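Local coordinates for protein DHC, diheme cytochrome c (Rhodobacter sphaeroides, PDB 2FWT) that carries two covalently bound c-type hemes, each with two histidine ligands on its iron, and probably passes electrons to the oxygen-binding sphaeroides heme protein SHP, at residues 6-11 and 52-57; 31-34 and 39-42; 84-89 and 109-114; 105-108 and 114-117. All coordinates share one frame; numbering follows the deposited sequence.

Contact 1. Residues 6-11 and 52-57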
# COMPACT_ATOMS: atom_id res chain seq x y z
N ASP A 6 -2.84 -12.75 -3.69
CA ASP A 6 -1.77 -13.16 -4.58
C ASP A 6 -0.49 -13.55 -3.82
O ASP A 6 0.14 -12.71 -3.20
CB ASP A 6 -1.47 -12.04 -5.53
CG ASP A 6 -0.51 -12.46 -6.59
OD1 ASP A 6 0.56 -11.86 -6.68
OD2 ASP A 6 -0.84 -13.43 -7.34
N PRO A 7 -0.09 -14.84 -3.89
CA PRO A 7 1.10 -15.26 -3.15
C PRO A 7 2.39 -14.50 -3.42
O PRO A 7 3.08 -14.15 -2.47
CB PRO A 7 1.24 -16.74 -3.54
CG PRO A 7 -0.16 -17.14 -3.87
CD PRO A 7 -0.76 -15.97 -4.56
N LEU A 8 2.70 -14.18 -4.68
CA LEU A 8 3.94 -13.45 -4.99
C LEU A 8 3.90 -12.05 -4.39
O LEU A 8 4.88 -11.57 -3.86
CB LEU A 8 4.10 -13.27 -6.49
CG LEU A 8 5.45 -13.30 -7.19
CD1 LEU A 8 5.39 -12.53 -8.48
CD2 LEU A 8 6.68 -13.02 -6.40
N THR A 9 2.78 -11.37 -4.58
CA THR A 9 2.64 -10.01 -4.05
C THR A 9 2.67 -10.05 -2.53
O THR A 9 3.37 -9.26 -1.91
CB THR A 9 1.37 -9.34 -4.56
OG1 THR A 9 1.39 -9.31 -6.00
CG2 THR A 9 1.26 -7.93 -4.00
N ARG A 10 1.92 -10.98 -1.92
CA ARG A 10 1.86 -11.05 -0.46
C ARG A 10 3.26 -11.31 0.12
O ARG A 10 3.64 -10.69 1.10
CB ARG A 10 0.83 -12.10 0.01
CG ARG A 10 0.75 -12.36 1.56
CD ARG A 10 -0.10 -11.33 2.28
NE ARG A 10 -0.25 -11.43 3.75
CZ ARG A 10 0.73 -11.49 4.66
NH1 ARG A 10 2.02 -11.56 4.33
NH2 ARG A 10 0.39 -11.53 5.96
N THR A 11 4.04 -12.17 -0.54
CA THR A 11 5.40 -12.48 -0.14
C THR A 11 6.35 -11.33 -0.33
O THR A 11 7.05 -10.93 0.60
CB THR A 11 5.91 -13.70 -0.96
OG1 THR A 11 5.17 -14.85 -0.53
CG2 THR A 11 7.39 -13.95 -0.73
N ARG A 52 8.59 -8.38 -10.88
CA ARG A 52 8.08 -7.01 -10.88
C ARG A 52 6.85 -6.93 -11.78
O ARG A 52 5.81 -6.42 -11.38
CB ARG A 52 9.16 -6.03 -11.33
CG ARG A 52 8.82 -4.54 -11.10
CD ARG A 52 7.98 -3.93 -12.24
NE ARG A 52 8.74 -4.12 -13.46
CZ ARG A 52 8.23 -4.28 -14.68
NH1 ARG A 52 6.91 -4.23 -14.92
NH2 ARG A 52 9.08 -4.48 -15.68
N GLY A 53 6.95 -7.46 -13.00
CA GLY A 53 5.83 -7.46 -13.93
C GLY A 53 4.63 -8.26 -13.46
O GLY A 53 3.47 -7.85 -13.65
N GLN A 54 4.88 -9.40 -12.85
CA GLN A 54 3.78 -10.20 -12.30
C GLN A 54 3.03 -9.50 -11.17
O GLN A 54 1.79 -9.58 -11.11
CB GLN A 54 4.24 -11.58 -11.78
CG GLN A 54 4.53 -12.60 -12.88
CD GLN A 54 3.32 -13.39 -13.50
OE1 GLN A 54 3.57 -14.28 -14.31
NE2 GLN A 54 2.06 -13.09 -13.12
N ILE A 55 3.77 -8.87 -10.26
CA ILE A 55 3.15 -8.18 -9.12
C ILE A 55 2.39 -6.99 -9.68
O ILE A 55 1.23 -6.75 -9.34
CB ILE A 55 4.19 -7.77 -8.09
CG1 ILE A 55 4.76 -9.04 -7.43
CG2 ILE A 55 3.68 -6.75 -7.09
CD1 ILE A 55 6.03 -8.76 -6.67
N GLU A 56 3.04 -6.25 -10.57
CA GLU A 56 2.41 -5.08 -11.15
C GLU A 56 1.11 -5.44 -11.87
O GLU A 56 0.10 -4.75 -11.77
CB GLU A 56 3.37 -4.36 -12.09
CG GLU A 56 2.78 -3.06 -12.61
CD GLU A 56 3.69 -2.28 -13.53
OE1 GLU A 56 4.91 -2.57 -13.55
OE2 GLU A 56 3.16 -1.38 -14.22
N SER A 57 1.13 -6.51 -12.63
CA SER A 57 -0.08 -6.92 -13.34
C SER A 57 -1.24 -7.19 -12.36
O SER A 57 -2.38 -6.78 -12.61
CB SER A 57 0.21 -8.14 -14.23
OG SER A 57 -1.03 -8.68 -14.72
O HOH W 1 1.68 -12.02 -9.09
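L8 and T9, in the first turn of helix 7-12, pack against Q54 and I55 of helix 49-61. The apolar part is small. CD1 of L8 touches two neighbours at once, lying 3.6 Å from CB of Q54 and 3.7 Å from CG1 of I55, and the leucine runs at about a right angle to both side chains. I55 also meets T9, whose hydroxyl lies over the isoleucine branches, OG1 of T9 being 3.6 Å from CG2 of I55. This is possible because OG1 stands beside the backbone N (chi1 -58°).

The polar part is a helix N-cap at D6. OD1 of D6 accepts the amide of T9 from above the carboxylate plane, with 3.1 Å between N of T9 and OD1 of D6. It also takes the hydroxyl, at 2.8 Å from OG1 of T9 to OD1 of D6, on the anti side. Both donors of one residue thus grip a single oxygen and fix the rotation of the threonine. A water donates to OD1 of D6 and, weakly, to the carbonyl O of Q54, linking the cap to the other helix. A valine in place of T9 would probably keep the bulk against I55 but cost D6 its hydroxyl donor, leaving the carboxylate held less firmly.

The two helix segments cross at -103°, with their axes 9.3 Å apart. Y58 of helix 49-61 adds to the packing on D6 and T9, while M34 of helix 27-34 lies against I55, close to the first heme.

Contact 2. Residues 31-34 and 39-42. With HEC (heme c), chain C.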
# COMPACT_ATOMS: atom_id res chain seq x y z
N THR A 31 1.68 1.34 -10.96
CA THR A 31 2.69 1.30 -12.04
C THR A 31 3.88 2.21 -11.68
O THR A 31 5.05 1.85 -11.87
CB THR A 31 2.05 1.67 -13.39
OG1 THR A 31 1.18 0.61 -13.79
CG2 THR A 31 3.10 1.91 -14.45
N ALA A 32 3.58 3.38 -11.16
CA ALA A 32 4.62 4.31 -10.78
C ALA A 32 5.51 3.74 -9.69
O ALA A 32 6.75 3.87 -9.74
CB ALA A 32 4.01 5.61 -10.34
N LEU A 33 4.89 3.17 -8.67
CA LEU A 33 5.64 2.56 -7.59
C LEU A 33 6.48 1.38 -8.09
O LEU A 33 7.68 1.25 -7.77
CB LEU A 33 4.70 2.09 -6.48
CG LEU A 33 4.19 3.07 -5.43
CD1 LEU A 33 3.13 2.40 -4.57
CD2 LEU A 33 5.34 3.58 -4.55
N MET A 34 5.88 0.52 -8.90
CA MET A 34 6.60 -0.67 -9.36
C MET A 34 7.77 -0.33 -10.33
O MET A 34 8.70 -1.14 -10.54
CB MET A 34 5.63 -1.67 -9.98
CG MET A 34 4.60 -2.20 -9.00
SD MET A 34 5.29 -3.06 -7.57
CE MET A 34 6.03 -4.50 -8.32
N ASN A 39 14.31 2.96 -5.51
CA ASN A 39 14.18 4.22 -4.78
C ASN A 39 12.78 4.31 -4.20
O ASN A 39 12.03 5.23 -4.47
CB ASN A 39 14.43 5.38 -5.72
CG ASN A 39 15.77 5.28 -6.42
OD1 ASN A 39 16.80 5.38 -5.77
ND2 ASN A 39 15.75 5.07 -7.72
N HIS A 40 12.45 3.34 -3.37
CA HIS A 40 11.12 3.13 -2.81
C HIS A 40 11.17 3.74 -1.42
O HIS A 40 11.61 3.10 -0.48
CB HIS A 40 10.84 1.61 -2.71
CG HIS A 40 9.48 1.23 -2.19
ND1 HIS A 40 8.34 1.33 -2.95
CD2 HIS A 40 9.11 0.63 -1.03
CE1 HIS A 40 7.31 0.87 -2.24
NE2 HIS A 40 7.75 0.42 -1.07
N PHE A 41 10.74 4.98 -1.32
CA PHE A 41 10.66 5.65 -0.04
C PHE A 41 11.91 5.56 0.79
O PHE A 41 11.85 5.35 2.01
CB PHE A 41 9.47 5.16 0.77
CG PHE A 41 8.19 5.24 0.03
CD1 PHE A 41 7.59 4.10 -0.47
CD2 PHE A 41 7.59 6.47 -0.20
CE1 PHE A 41 6.41 4.19 -1.17
CE2 PHE A 41 6.41 6.56 -0.92
CZ PHE A 41 5.81 5.41 -1.41
N GLY A 42 13.05 5.73 0.12
CA GLY A 42 14.36 5.70 0.77
C GLY A 42 15.02 4.34 0.85
O GLY A 42 16.18 4.26 1.28
FE HEC C . 6.84 -0.46 0.41
CHA HEC C . 5.76 2.46 1.73
CHB HEC C . 4.02 -0.62 -1.55
CHC HEC C . 7.85 -3.46 -0.82
CHD HEC C . 9.71 -0.26 2.23
NA HEC C . 5.19 0.67 0.16
C1A HEC C . 4.95 1.86 0.81
C2A HEC C . 3.70 2.41 0.37
C3A HEC C . 3.20 1.55 -0.54
C4A HEC C . 4.13 0.44 -0.68
CMA HEC C . 1.89 1.67 -1.29
CAA HEC C . 3.08 3.72 0.88
CBA HEC C . 2.37 3.56 2.22
CGA HEC C . 1.56 4.81 2.52
O1A HEC C . 0.44 4.92 2.00
O2A HEC C . 2.05 5.68 3.29
NB HEC C . 6.08 -1.79 -0.92
C1B HEC C . 4.94 -1.63 -1.68
C2B HEC C . 4.86 -2.72 -2.63
C3B HEC C . 5.94 -3.50 -2.43
C4B HEC C . 6.68 -2.96 -1.31
CMB HEC C . 3.74 -2.81 -3.69
CAB HEC C . 6.38 -4.78 -3.19
CBB HEC C . 6.76 -4.55 -4.49
NC HEC C . 8.47 -1.63 0.68
C1C HEC C . 8.68 -2.85 0.08
C2C HEC C . 9.91 -3.41 0.58
C3C HEC C . 10.45 -2.53 1.42
C4C HEC C . 9.54 -1.40 1.50
CMC HEC C . 10.48 -4.77 0.15
CAC HEC C . 11.80 -2.65 2.18
CBC HEC C . 12.95 -2.91 1.47
ND HEC C . 7.59 0.86 1.71
C1D HEC C . 8.84 0.77 2.33
C2D HEC C . 9.06 1.95 3.14
C3D HEC C . 7.84 2.81 3.00
C4D HEC C . 6.98 2.05 2.10
CMD HEC C . 10.28 2.29 3.94
CAD HEC C . 7.62 4.15 3.68
CBD HEC C . 6.95 3.92 5.04
CGD HEC C . 6.77 5.20 5.81
O1D HEC C . 6.87 6.28 5.18
O2D HEC C . 6.52 5.12 7.05
O HOH W 2 8.64 2.49 -5.49
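L33 reaches from the last turn of helix 27-34 to the rings of H40 and F41, and the contact is mainly apolar. CD2 of L33 lies 3.6 Å from CE1 of F41, the leucine running at about a right angle to the phenylalanine, and the same methyl comes within 4.1 Å of CE1 of H40. The other methyl, CD1, turns to the heme and rests 3.6 Å from its CMA methyl carbon, so one leucine fork fills the angle between porphyrin and aromatic rings. F41 in turn lies against the porphyrin, its CD1 3.3 Å from heme CHA, and puts that CD1 over the centre of one face of the H40 imidazole. Nearby, SD of M34 packs 3.7 Å from CBB of the heme, while R84 touches the phenylalanine ring of F41.

Metal coordination dominates the 39-42 segment. NE2 of H40 binds the heme iron at 2.0 Å; CG anti to the backbone N (chi1 -178°) swings the imidazole from the loop down to the metal. H17 supplies the other axial ligand. This is bis-histidine c-type heme ligation, in which one histidine follows the covalently attached cysteines and the second comes from a separate loop, after helix 27-34.

Hydrogen bonding runs through one water. It accepts from ND1 of H40, in the plane of the ring, and donates to the carbonyl O of L33 at the helix end. The imidazole nitrogen remote from the iron is thereby satisfied and its ring orientation steadied; F41 on one face and L33 nearby also limit its turning.

Contact 3. Residues 84-89 and 109-114. With HEC (heme c), chain C.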
# COMPACT_ATOMS: atom_id res chain seq x y z
N ARG A 84 1.24 7.27 -2.30
CA ARG A 84 0.92 6.80 -0.94
C ARG A 84 -0.59 6.74 -0.76
O ARG A 84 -1.30 7.72 -1.09
CB ARG A 84 1.51 7.73 0.14
CG ARG A 84 2.98 7.68 0.21
CD ARG A 84 3.49 8.63 1.26
NE ARG A 84 4.92 8.54 1.59
CZ ARG A 84 5.48 7.77 2.53
NH1 ARG A 84 4.79 6.87 3.19
NH2 ARG A 84 6.79 7.88 2.75
N ILE A 85 -1.05 5.63 -0.20
CA ILE A 85 -2.41 5.51 0.29
C ILE A 85 -2.68 6.61 1.32
O ILE A 85 -3.73 7.26 1.32
CB ILE A 85 -2.65 4.13 0.91
CG1 ILE A 85 -2.49 3.01 -0.15
CG2 ILE A 85 -4.06 4.05 1.52
CD1 ILE A 85 -2.16 1.65 0.47
N SER A 86 -1.69 6.84 2.18
CA SER A 86 -1.77 7.81 3.27
C SER A 86 -1.83 9.27 2.81
O SER A 86 -2.02 10.16 3.64
CB SER A 86 -0.61 7.59 4.25
OG SER A 86 0.64 7.90 3.67
N GLU A 87 -1.67 9.52 1.52
CA GLU A 87 -1.81 10.86 0.93
C GLU A 87 -3.09 11.05 0.11
O GLU A 87 -3.33 12.13 -0.43
CB GLU A 87 -0.59 11.18 0.05
CG GLU A 87 0.68 11.39 0.86
CD GLU A 87 0.67 12.66 1.73
OE1 GLU A 87 0.33 13.76 1.22
OE2 GLU A 87 1.05 12.57 2.91
N LEU A 88 -3.93 10.03 0.04
CA LEU A 88 -5.17 10.15 -0.70
C LEU A 88 -6.14 11.11 -0.04
O LEU A 88 -6.19 11.18 1.16
CB LEU A 88 -5.85 8.80 -0.86
CG LEU A 88 -5.10 7.80 -1.73
CD1 LEU A 88 -5.78 6.46 -1.63
CD2 LEU A 88 -5.02 8.27 -3.17
N PRO A 89 -6.95 11.81 -0.86
CA PRO A 89 -7.94 12.72 -0.29
C PRO A 89 -8.81 12.11 0.83
O PRO A 89 -8.90 12.69 1.93
CB PRO A 89 -8.75 13.13 -1.52
CG PRO A 89 -7.69 13.14 -2.59
CD PRO A 89 -6.97 11.86 -2.33
N SER A 109 4.20 6.32 11.90
CA SER A 109 3.88 6.68 10.52
C SER A 109 2.45 6.29 10.19
O SER A 109 1.97 5.21 10.59
CB SER A 109 4.83 5.99 9.53
OG SER A 109 4.47 6.26 8.18
N MET A 110 1.76 7.11 9.40
CA MET A 110 0.43 6.73 8.92
C MET A 110 0.49 5.53 7.97
O MET A 110 -0.55 4.90 7.71
CB MET A 110 -0.28 7.92 8.26
CG MET A 110 -0.62 8.99 9.25
SD MET A 110 -1.57 8.44 10.70
CE MET A 110 -3.06 7.81 9.94
N SER A 111 1.69 5.18 7.47
CA SER A 111 1.87 3.96 6.66
C SER A 111 1.64 2.68 7.48
O SER A 111 1.35 1.62 6.90
CB SER A 111 3.27 3.90 6.08
OG SER A 111 3.57 5.09 5.38
N ASN A 112 1.78 2.76 8.80
CA ASN A 112 1.71 1.59 9.69
C ASN A 112 0.29 1.27 10.11
O ASN A 112 -0.08 1.49 11.27
CB ASN A 112 2.58 1.87 10.91
CG ASN A 112 2.77 0.65 11.83
OD1 ASN A 112 2.37 -0.53 11.54
ND2 ASN A 112 3.38 0.95 12.99
N CYS A 113 -0.52 0.81 9.15
CA CYS A 113 -1.94 0.65 9.39
C CYS A 113 -2.22 -0.22 10.60
O CYS A 113 -3.16 0.05 11.37
CB CYS A 113 -2.70 0.09 8.19
SG CYS A 113 -2.18 0.64 6.59
N ALA A 114 -1.41 -1.27 10.78
CA ALA A 114 -1.66 -2.25 11.84
C ALA A 114 -1.40 -1.75 13.24
O ALA A 114 -1.84 -2.39 14.20
CB ALA A 114 -0.86 -3.51 11.57
FE HEC C . 6.84 -0.46 0.41
CHA HEC C . 5.76 2.46 1.73
CHB HEC C . 4.02 -0.62 -1.55
CHC HEC C . 7.85 -3.46 -0.82
CHD HEC C . 9.71 -0.26 2.23
NA HEC C . 5.19 0.67 0.16
C1A HEC C . 4.95 1.86 0.81
C2A HEC C . 3.70 2.41 0.37
C3A HEC C . 3.20 1.55 -0.54
C4A HEC C . 4.13 0.44 -0.68
CMA HEC C . 1.89 1.67 -1.29
CAA HEC C . 3.08 3.72 0.88
CBA HEC C . 2.37 3.56 2.22
CGA HEC C . 1.56 4.81 2.52
O1A HEC C . 0.44 4.92 2.00
O2A HEC C . 2.05 5.68 3.29
NB HEC C . 6.08 -1.79 -0.92
C1B HEC C . 4.94 -1.63 -1.68
C2B HEC C . 4.86 -2.72 -2.63
C3B HEC C . 5.94 -3.50 -2.43
C4B HEC C . 6.68 -2.96 -1.31
CMB HEC C . 3.74 -2.81 -3.69
CAB HEC C . 6.38 -4.78 -3.19
CBB HEC C . 6.76 -4.55 -4.49
NC HEC C . 8.47 -1.63 0.68
C1C HEC C . 8.68 -2.85 0.08
C2C HEC C . 9.91 -3.41 0.58
C3C HEC C . 10.45 -2.53 1.42
C4C HEC C . 9.54 -1.40 1.50
CMC HEC C . 10.48 -4.77 0.15
CAC HEC C . 11.80 -2.65 2.18
CBC HEC C . 12.95 -2.91 1.47
ND HEC C . 7.59 0.86 1.71
C1D HEC C . 8.84 0.77 2.33
C2D HEC C . 9.06 1.95 3.14
C3D HEC C . 7.84 2.81 3.00
C4D HEC C . 6.98 2.05 2.10
CMD HEC C . 10.28 2.29 3.94
CAD HEC C . 7.62 4.15 3.68
CBD HEC C . 6.95 3.92 5.04
CGD HEC C . 6.77 5.20 5.81
O1D HEC C . 6.87 6.28 5.18
O2D HEC C . 6.52 5.12 7.05
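R84 and S111 come together round the propionates of the first heme, NH1 of R84 lying 3.1 Å from OG of S111. The first shell is a set of donors on the carboxylates. R84 spans the two groups: NH1 bonds O2A of one propionate at 3.0 Å and O1D of the other, and NH2 also gives a bond to O1D. O2A meets the edge of the guanidinium in its plane. The same O2A receives the hydroxyls of S86 and S111, each OG 2.7 Å from O2A, so three residues grip one oxygen. The backbone N of S86 binds O1A in a fairly straight bond (164°), and OG of S109 reaches O2D at 2.6 Å.

The next shell sets these groups in place. R84 is extended from CG to NE, which carries its guanidinium along the propionates. OG of S86 sits between backbone N and carbonyl carbon (chi1 67°), which aims it at O2A. S109 also accepts from the amide of S111 through its OG, an ST turn inside the type I beta turn from S109 to N112. A methionine in place of R84 would probably leave both propionates without their shared positive partner, and their negative charges less well balanced.

Farther out, CB of S86 packs on CB of M110, 4.0 Å away, while F91 of helix 89-98 backs both. M110 also touches H95, an axial ligand of the second heme, and C113 is covalently linked to that heme. The 84-89 and 109-114 loops, adjoining helices 89-98 and 101-107, thus lie between the two heme sites.

Contact 4. Residues 105-108 and 114-117. With HEC (heme c), chain B.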
# COMPACT_ATOMS: atom_id res chain seq x y z
N GLU A 105 2.27 10.03 16.74
CA GLU A 105 3.61 9.89 17.32
C GLU A 105 3.91 8.43 17.69
O GLU A 105 4.98 7.90 17.36
CB GLU A 105 3.74 10.81 18.53
CG GLU A 105 5.03 10.72 19.12
N LYS A 106 2.95 7.77 18.33
CA LYS A 106 3.16 6.42 18.80
C LYS A 106 3.20 5.40 17.65
O LYS A 106 4.02 4.46 17.67
CB LYS A 106 2.10 6.06 19.85
CG LYS A 106 2.32 6.80 21.08
N ALA A 107 2.35 5.59 16.64
CA ALA A 107 2.32 4.69 15.48
C ALA A 107 3.55 4.90 14.59
O ALA A 107 3.82 4.08 13.69
CB ALA A 107 1.02 4.93 14.65
N ARG A 108 4.22 6.03 14.78
CA ARG A 108 5.41 6.47 14.04
C ARG A 108 5.17 6.91 12.59
O ARG A 108 5.91 7.75 12.10
CB ARG A 108 6.59 5.46 14.11
CG ARG A 108 7.06 5.23 15.46
N ALA A 114 -1.41 -1.27 10.78
CA ALA A 114 -1.66 -2.25 11.84
C ALA A 114 -1.40 -1.75 13.24
O ALA A 114 -1.84 -2.39 14.20
CB ALA A 114 -0.86 -3.51 11.57
N ALA A 115 -0.69 -0.64 13.37
CA ALA A 115 -0.44 -0.02 14.69
C ALA A 115 -1.73 0.53 15.30
O ALA A 115 -1.85 0.69 16.54
CB ALA A 115 0.55 1.07 14.54
N CYS A 116 -2.70 0.79 14.44
CA CYS A 116 -3.99 1.32 14.86
C CYS A 116 -5.16 0.45 14.52
O CYS A 116 -6.17 0.51 15.23
CB CYS A 116 -4.19 2.68 14.25
SG CYS A 116 -2.93 3.83 14.80
N HIS A 117 -5.08 -0.29 13.42
CA HIS A 117 -6.18 -1.11 12.94
C HIS A 117 -5.87 -2.58 13.21
O HIS A 117 -5.09 -3.21 12.50
CB HIS A 117 -6.42 -0.88 11.44
CG HIS A 117 -6.90 0.50 11.09
ND1 HIS A 117 -8.20 0.89 11.30
CD2 HIS A 117 -6.27 1.55 10.49
CE1 HIS A 117 -8.34 2.15 10.89
NE2 HIS A 117 -7.20 2.57 10.37
FE HEC B . -6.93 4.35 9.57
CHA HEC B . -10.22 5.11 9.88
CHB HEC B . -7.51 2.81 6.59
CHC HEC B . -3.57 3.94 9.11
CHD HEC B . -6.37 5.34 12.78
NA HEC B . -8.56 4.03 8.44
C1A HEC B . -9.84 4.46 8.72
C2A HEC B . -10.70 4.06 7.66
C3A HEC B . -9.95 3.41 6.75
C4A HEC B . -8.59 3.37 7.23
CMA HEC B . -10.48 2.78 5.45
CAA HEC B . -12.22 4.35 7.56
CBA HEC B . -12.39 5.59 6.70
CGA HEC B . -13.85 6.05 6.63
O1A HEC B . -14.42 6.02 5.52
O2A HEC B . -14.47 6.43 7.65
NB HEC B . -5.76 3.53 8.14
C1B HEC B . -6.20 2.94 6.96
C2B HEC B . -5.07 2.50 6.20
C3B HEC B . -3.96 2.81 6.89
C4B HEC B . -4.39 3.46 8.12
CMB HEC B . -5.20 1.81 4.83
CAB HEC B . -2.48 2.62 6.48
CBB HEC B . -2.06 3.03 5.23
NC HEC B . -5.30 4.59 10.74
C1C HEC B . -3.99 4.39 10.34
C2C HEC B . -3.12 4.72 11.46
C3C HEC B . -3.88 5.12 12.49
C4C HEC B . -5.26 5.03 12.05
CMC HEC B . -1.61 4.61 11.38
CAC HEC B . -3.40 5.60 13.89
CBC HEC B . -2.32 6.43 14.03
ND HEC B . -8.06 5.09 11.04
C1D HEC B . -7.63 5.39 12.32
C2D HEC B . -8.77 5.75 13.16
C3D HEC B . -9.97 5.68 12.28
C4D HEC B . -9.44 5.28 10.98
CMD HEC B . -8.75 6.13 14.63
CAD HEC B . -11.44 5.96 12.66
CBD HEC B . -12.16 4.66 13.03
CGD HEC B . -13.68 4.77 12.85
O1D HEC B . -14.29 5.87 12.66
O2D HEC B . -14.34 3.70 12.86
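A107, at the end of helix 101-107, presses its methyl group toward A115 and C116 of the heme-binding loop. Its CB is 3.9 Å from CB of A115 and 4.1 Å from SG of C116. The same methyl meets the second heme, with CB of A107 3.7 Å from CBC. The small alanine therefore closes the corner where the thioether attaches.

The tight side is set by the covalent and metal bonds. SG of C116 is joined to heme CAC at 2.0 Å, its place beside the backbone N (chi1 -62°) bringing the sulfur next to the A107 methyl, and NE2 of H117 binds the iron at 2.0 Å. Cysteine followed directly by histidine is the end of the CXXCH motif of c-type cytochromes, which begins here at C113. F125 meets the ring of H117 edge to face.

By contrast, the outer side is loose. A115 is exposed, its methyl touching A107, and the exposed side chains of E105, K106 and R108 are modelled no further than CG, so no contact can be read for their ends. R108 is the first residue to leave the helical conformation, with positive phi (71°), where the chain turns away from the helix. The carbonyl O of A107 probably accepts a hydrogen bond from ND2 of N112, which ties the end of helix 101-107 to the loop that follows, while H95, the other axial ligand, brings helix 89-98 to the other face of the heme.

Overall arrangement
From the N terminus, contact 1 closes the longest loop, bringing helix 7-12 to helix 49-61. Contact 2 is nested inside it, joining the end of helix 27-34 to the loop that follows, and the two touch where M34 and T31 meet I55 and E56. Both lie beside the first heme. Contact 3 opens after both have closed; it draws the loop before helix 89-98 to the one after helix 101-107, touches contact 2 through R84 on F41, holds the first heme's propionates and reaches the second heme. Contact 4, at the second heme, opens before contact 3 closes and ends just after it, so the two loops cross, sharing A114. Contacts 1 and 4 lie about 26 Å apart between centres.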